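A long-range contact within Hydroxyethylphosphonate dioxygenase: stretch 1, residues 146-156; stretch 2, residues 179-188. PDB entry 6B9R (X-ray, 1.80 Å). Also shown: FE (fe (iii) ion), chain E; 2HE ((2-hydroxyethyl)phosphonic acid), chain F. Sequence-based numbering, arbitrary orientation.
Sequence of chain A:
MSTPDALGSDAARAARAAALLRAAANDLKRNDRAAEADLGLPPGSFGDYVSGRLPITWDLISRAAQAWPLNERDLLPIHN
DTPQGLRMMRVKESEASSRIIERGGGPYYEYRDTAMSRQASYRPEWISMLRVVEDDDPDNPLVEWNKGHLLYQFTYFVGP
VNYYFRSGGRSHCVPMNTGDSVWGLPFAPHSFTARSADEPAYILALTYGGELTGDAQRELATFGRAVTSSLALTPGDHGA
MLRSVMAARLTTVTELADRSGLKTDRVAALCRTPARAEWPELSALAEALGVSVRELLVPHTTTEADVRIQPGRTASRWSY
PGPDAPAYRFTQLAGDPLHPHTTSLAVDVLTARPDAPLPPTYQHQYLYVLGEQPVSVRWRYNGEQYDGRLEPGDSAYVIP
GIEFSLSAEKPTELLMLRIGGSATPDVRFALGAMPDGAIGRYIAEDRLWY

Stretch 1 146-156: NKGHLLYQFTY
Stretch 2 179-188: GDSVWGLPFA

Residues 152-156 and 181-184 form an antiparallel strand pair, whose axes approach to 4.8 Å, in the register Gln153-Gly184, Phe154-Trp183, Thr155-Val182 and Tyr156-Ser181. Gln153 and Gly184 exchange hydrogen bonds (Gln153 N to Gly184 O, 3.1 Å; Gly184 N to Gln153 O, 2.8 Å), as do Thr155 and Val182 (Thr155 N to Val182 O, 2.9 Å; Val182 N to Thr155 O, 3.0 Å). Phe187, Tyr152 and Pro186 cover the most surface, Tyr152 at the start of its strand and the other two in the turn beyond residue 184. Phe187 occupies the third position of a type II turn, Leu185 to Ala188, with phi/psi 63/17; its N donates to His149 O (2.7 Å), and its ring (chi1 m, chi2 -68°) receives Leu150 CA over one face, 3.8 Å from the centroid. Leu150 (t, p) adds CD1 at 3.5 Å from Phe187 CE2. Gly148 (80/155) passes so close that a CB would clash with Phe187 O. The Tyr152 ring (m, chi2 81°) lies under Pro186, whose CG sits 3.7 Å from the ring centroid; proline, at -55/142, suits the turn's second position and offers an apolar ring, puckered C-gamma exo. Obliquely, Tyr152 CD2 meets Trp183 CZ2 at 3.4 Å. Gln153 (t, t, chi3 -49°) points its CB to the face shared with Thr155 and Val182 and binds the iron through OE1 (Gln153 OE1 to FE, 2.1 Å), as His149 (p, chi2 63°) does through NE2 (His149 NE2 to FE, 2.3 Å).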

# COMPACT_ATOMS: atom_id res chain seq x y z
N ASN A 146 -1.17 -15.88 24.96
CA ASN A 146 -2.20 -15.26 24.13
C ASN A 146 -2.44 -16.14 22.91
O ASN A 146 -1.83 -17.20 22.73
CB ASN A 146 -1.83 -13.81 23.77
CG ASN A 146 -0.65 -13.69 22.81
OD1 ASN A 146 -0.33 -14.61 22.05
ND2 ASN A 146 -0.00 -12.53 22.83
N LYS A 147 -3.34 -15.70 22.04
CA LYS A 147 -3.69 -16.43 20.84
C LYS A 147 -2.93 -15.94 19.62
O LYS A 147 -3.20 -16.41 18.51
CB LYS A 147 -5.20 -16.33 20.59
CG LYS A 147 -6.03 -16.71 21.81
CD LYS A 147 -7.53 -16.59 21.52
CE LYS A 147 -8.37 -16.86 22.76
NZ LYS A 147 -9.70 -16.20 22.65
N GLY A 148 -2.00 -15.01 19.81
CA GLY A 148 -1.39 -14.32 18.70
C GLY A 148 -2.31 -13.23 18.19
O GLY A 148 -3.53 -13.30 18.38
N HIS A 149 -1.75 -12.21 17.56
CA HIS A 149 -2.52 -11.07 17.10
C HIS A 149 -1.96 -10.61 15.76
O HIS A 149 -0.80 -10.87 15.42
CB HIS A 149 -2.51 -9.94 18.14
CG HIS A 149 -1.15 -9.59 18.66
ND1 HIS A 149 -0.15 -9.10 17.85
CD2 HIS A 149 -0.62 -9.67 19.90
CE1 HIS A 149 0.93 -8.88 18.57
NE2 HIS A 149 0.67 -9.21 19.82
N LEU A 150 -2.80 -9.89 15.00
CA LEU A 150 -2.44 -9.55 13.63
C LEU A 150 -1.19 -8.68 13.58
O LEU A 150 -0.34 -8.86 12.71
CB LEU A 150 -3.60 -8.84 12.92
CG LEU A 150 -3.25 -8.31 11.52
CD1 LEU A 150 -2.67 -9.41 10.61
CD2 LEU A 150 -4.43 -7.63 10.86
N LEU A 151 -1.05 -7.74 14.51
CA LEU A 151 0.01 -6.75 14.39
C LEU A 151 1.38 -7.39 14.61
O LEU A 151 1.55 -8.28 15.45
CB LEU A 151 -0.20 -5.61 15.39
CG LEU A 151 -1.42 -4.72 15.09
CD1 LEU A 151 -1.36 -3.41 15.90
CD2 LEU A 151 -1.47 -4.42 13.60
N TYR A 152 2.36 -6.94 13.82
CA TYR A 152 3.75 -7.26 14.09
C TYR A 152 4.13 -6.73 15.47
O TYR A 152 3.56 -5.76 15.96
CB TYR A 152 4.65 -6.61 13.04
CG TYR A 152 4.45 -7.14 11.64
CD1 TYR A 152 3.40 -6.69 10.85
CD2 TYR A 152 5.32 -8.09 11.11
CE1 TYR A 152 3.21 -7.19 9.56
CE2 TYR A 152 5.15 -8.58 9.84
CZ TYR A 152 4.11 -8.13 9.07
OH TYR A 152 3.95 -8.63 7.80
N GLN A 153 5.11 -7.37 16.11
CA GLN A 153 5.55 -6.83 17.40
C GLN A 153 7.05 -6.66 17.45
O GLN A 153 7.81 -7.57 17.09
CB GLN A 153 5.09 -7.70 18.56
CG GLN A 153 5.25 -7.00 19.90
CD GLN A 153 4.51 -7.72 21.01
OE1 GLN A 153 3.34 -8.05 20.86
NE2 GLN A 153 5.18 -7.97 22.12
N PHE A 154 7.47 -5.49 17.90
CA PHE A 154 8.82 -5.24 18.37
C PHE A 154 8.74 -5.07 19.87
O PHE A 154 7.98 -4.22 20.36
CB PHE A 154 9.43 -3.99 17.73
CG PHE A 154 10.67 -3.55 18.43
CD1 PHE A 154 11.88 -4.17 18.16
CD2 PHE A 154 10.63 -2.57 19.39
CE1 PHE A 154 13.03 -3.80 18.84
CE2 PHE A 154 11.78 -2.20 20.09
CZ PHE A 154 12.98 -2.81 19.80
N THR A 155 9.53 -5.84 20.61
CA THR A 155 9.49 -5.80 22.06
C THR A 155 10.88 -5.48 22.59
O THR A 155 11.86 -6.10 22.18
CB THR A 155 9.00 -7.12 22.64
OG1 THR A 155 7.69 -7.41 22.10
CG2 THR A 155 8.90 -7.03 24.14
N TYR A 156 10.94 -4.51 23.49
CA TYR A 156 12.16 -4.14 24.21
C TYR A 156 12.01 -4.53 25.67
O TYR A 156 11.00 -4.21 26.29
CB TYR A 156 12.41 -2.64 24.09
CG TYR A 156 13.64 -2.19 24.83
CD1 TYR A 156 14.88 -2.23 24.22
CD2 TYR A 156 13.56 -1.74 26.14
CE1 TYR A 156 16.02 -1.82 24.90
CE2 TYR A 156 14.69 -1.33 26.83
CZ TYR A 156 15.92 -1.37 26.20
OH TYR A 156 17.04 -0.96 26.89
N GLY A 179 17.67 -4.37 27.76
CA GLY A 179 18.35 -4.07 26.52
C GLY A 179 18.25 -5.14 25.46
O GLY A 179 18.65 -4.89 24.31
N ASP A 180 17.75 -6.33 25.79
CA ASP A 180 17.40 -7.32 24.77
C ASP A 180 16.13 -6.88 24.04
O ASP A 180 15.39 -5.99 24.48
CB ASP A 180 17.19 -8.70 25.40
CG ASP A 180 18.45 -9.23 26.05
OD1 ASP A 180 19.54 -8.84 25.61
OD2 ASP A 180 18.34 -10.04 26.99
N SER A 181 15.88 -7.52 22.90
CA SER A 181 14.71 -7.17 22.10
C SER A 181 14.38 -8.30 21.15
O SER A 181 15.22 -9.16 20.85
CB SER A 181 14.94 -5.86 21.34
OG SER A 181 16.03 -5.98 20.43
N VAL A 182 13.15 -8.30 20.65
CA VAL A 182 12.71 -9.33 19.73
C VAL A 182 11.72 -8.70 18.76
O VAL A 182 11.03 -7.74 19.09
CB VAL A 182 12.08 -10.53 20.48
CG1 VAL A 182 10.90 -10.07 21.31
CG2 VAL A 182 11.69 -11.66 19.51
N TRP A 183 11.71 -9.22 17.53
CA TRP A 183 10.78 -8.81 16.49
C TRP A 183 10.02 -10.06 16.05
O TRP A 183 10.61 -11.12 15.88
CB TRP A 183 11.53 -8.17 15.31
CG TRP A 183 10.64 -7.64 14.19
CD1 TRP A 183 10.19 -6.35 14.03
CD2 TRP A 183 10.13 -8.38 13.08
NE1 TRP A 183 9.43 -6.26 12.89
CE2 TRP A 183 9.37 -7.49 12.29
CE3 TRP A 183 10.23 -9.72 12.69
CZ2 TRP A 183 8.72 -7.90 11.13
CZ3 TRP A 183 9.59 -10.13 11.53
CH2 TRP A 183 8.85 -9.22 10.76
N GLY A 184 8.70 -9.94 15.87
CA GLY A 184 7.86 -11.11 15.73
C GLY A 184 6.76 -10.91 14.70
O GLY A 184 6.25 -9.81 14.50
N LEU A 185 6.37 -12.03 14.07
CA LEU A 185 5.45 -12.06 12.94
C LEU A 185 4.01 -12.05 13.41
O LEU A 185 3.71 -12.36 14.56
CB LEU A 185 5.72 -13.31 12.10
CG LEU A 185 7.01 -13.27 11.29
CD1 LEU A 185 7.26 -14.63 10.63
CD2 LEU A 185 6.93 -12.16 10.25
N PRO A 186 3.09 -11.68 12.51
CA PRO A 186 1.66 -11.71 12.85
C PRO A 186 1.20 -13.08 13.35
O PRO A 186 1.65 -14.12 12.86
CB PRO A 186 0.98 -11.35 11.53
CG PRO A 186 1.98 -10.52 10.80
CD PRO A 186 3.32 -11.13 11.17
N PHE A 187 0.30 -13.06 14.34
CA PHE A 187 -0.40 -14.23 14.87
C PHE A 187 0.52 -15.27 15.50
O PHE A 187 0.11 -16.41 15.74
CB PHE A 187 -1.27 -14.88 13.78
CG PHE A 187 -2.38 -13.99 13.31
CD1 PHE A 187 -3.43 -13.67 14.15
CD2 PHE A 187 -2.36 -13.46 12.03
CE1 PHE A 187 -4.45 -12.85 13.73
CE2 PHE A 187 -3.38 -12.64 11.60
CZ PHE A 187 -4.43 -12.33 12.46
N ALA A 188 1.75 -14.90 15.83
CA ALA A 188 2.61 -15.80 16.59
C ALA A 188 2.26 -15.71 18.07
O ALA A 188 2.41 -14.64 18.66
CB ALA A 188 4.07 -15.44 16.37
FE FE E . 1.80 -9.19 21.80
O3 2HE F . 0.00 -9.47 23.45
P 2HE F . -0.26 -9.66 24.91
O1 2HE F . -0.79 -11.16 25.18
O2 2HE F . -1.35 -8.59 25.45
CA 2HE F . 1.32 -9.40 25.73
CB 2HE F . 2.02 -8.25 25.01
O4 2HE F . 2.60 -8.67 23.76
O HOH W 1 1.12 -12.34 17.76
O HOH W 2 2.82 -10.62 16.41
O HOH W 3 1.32 -6.73 22.31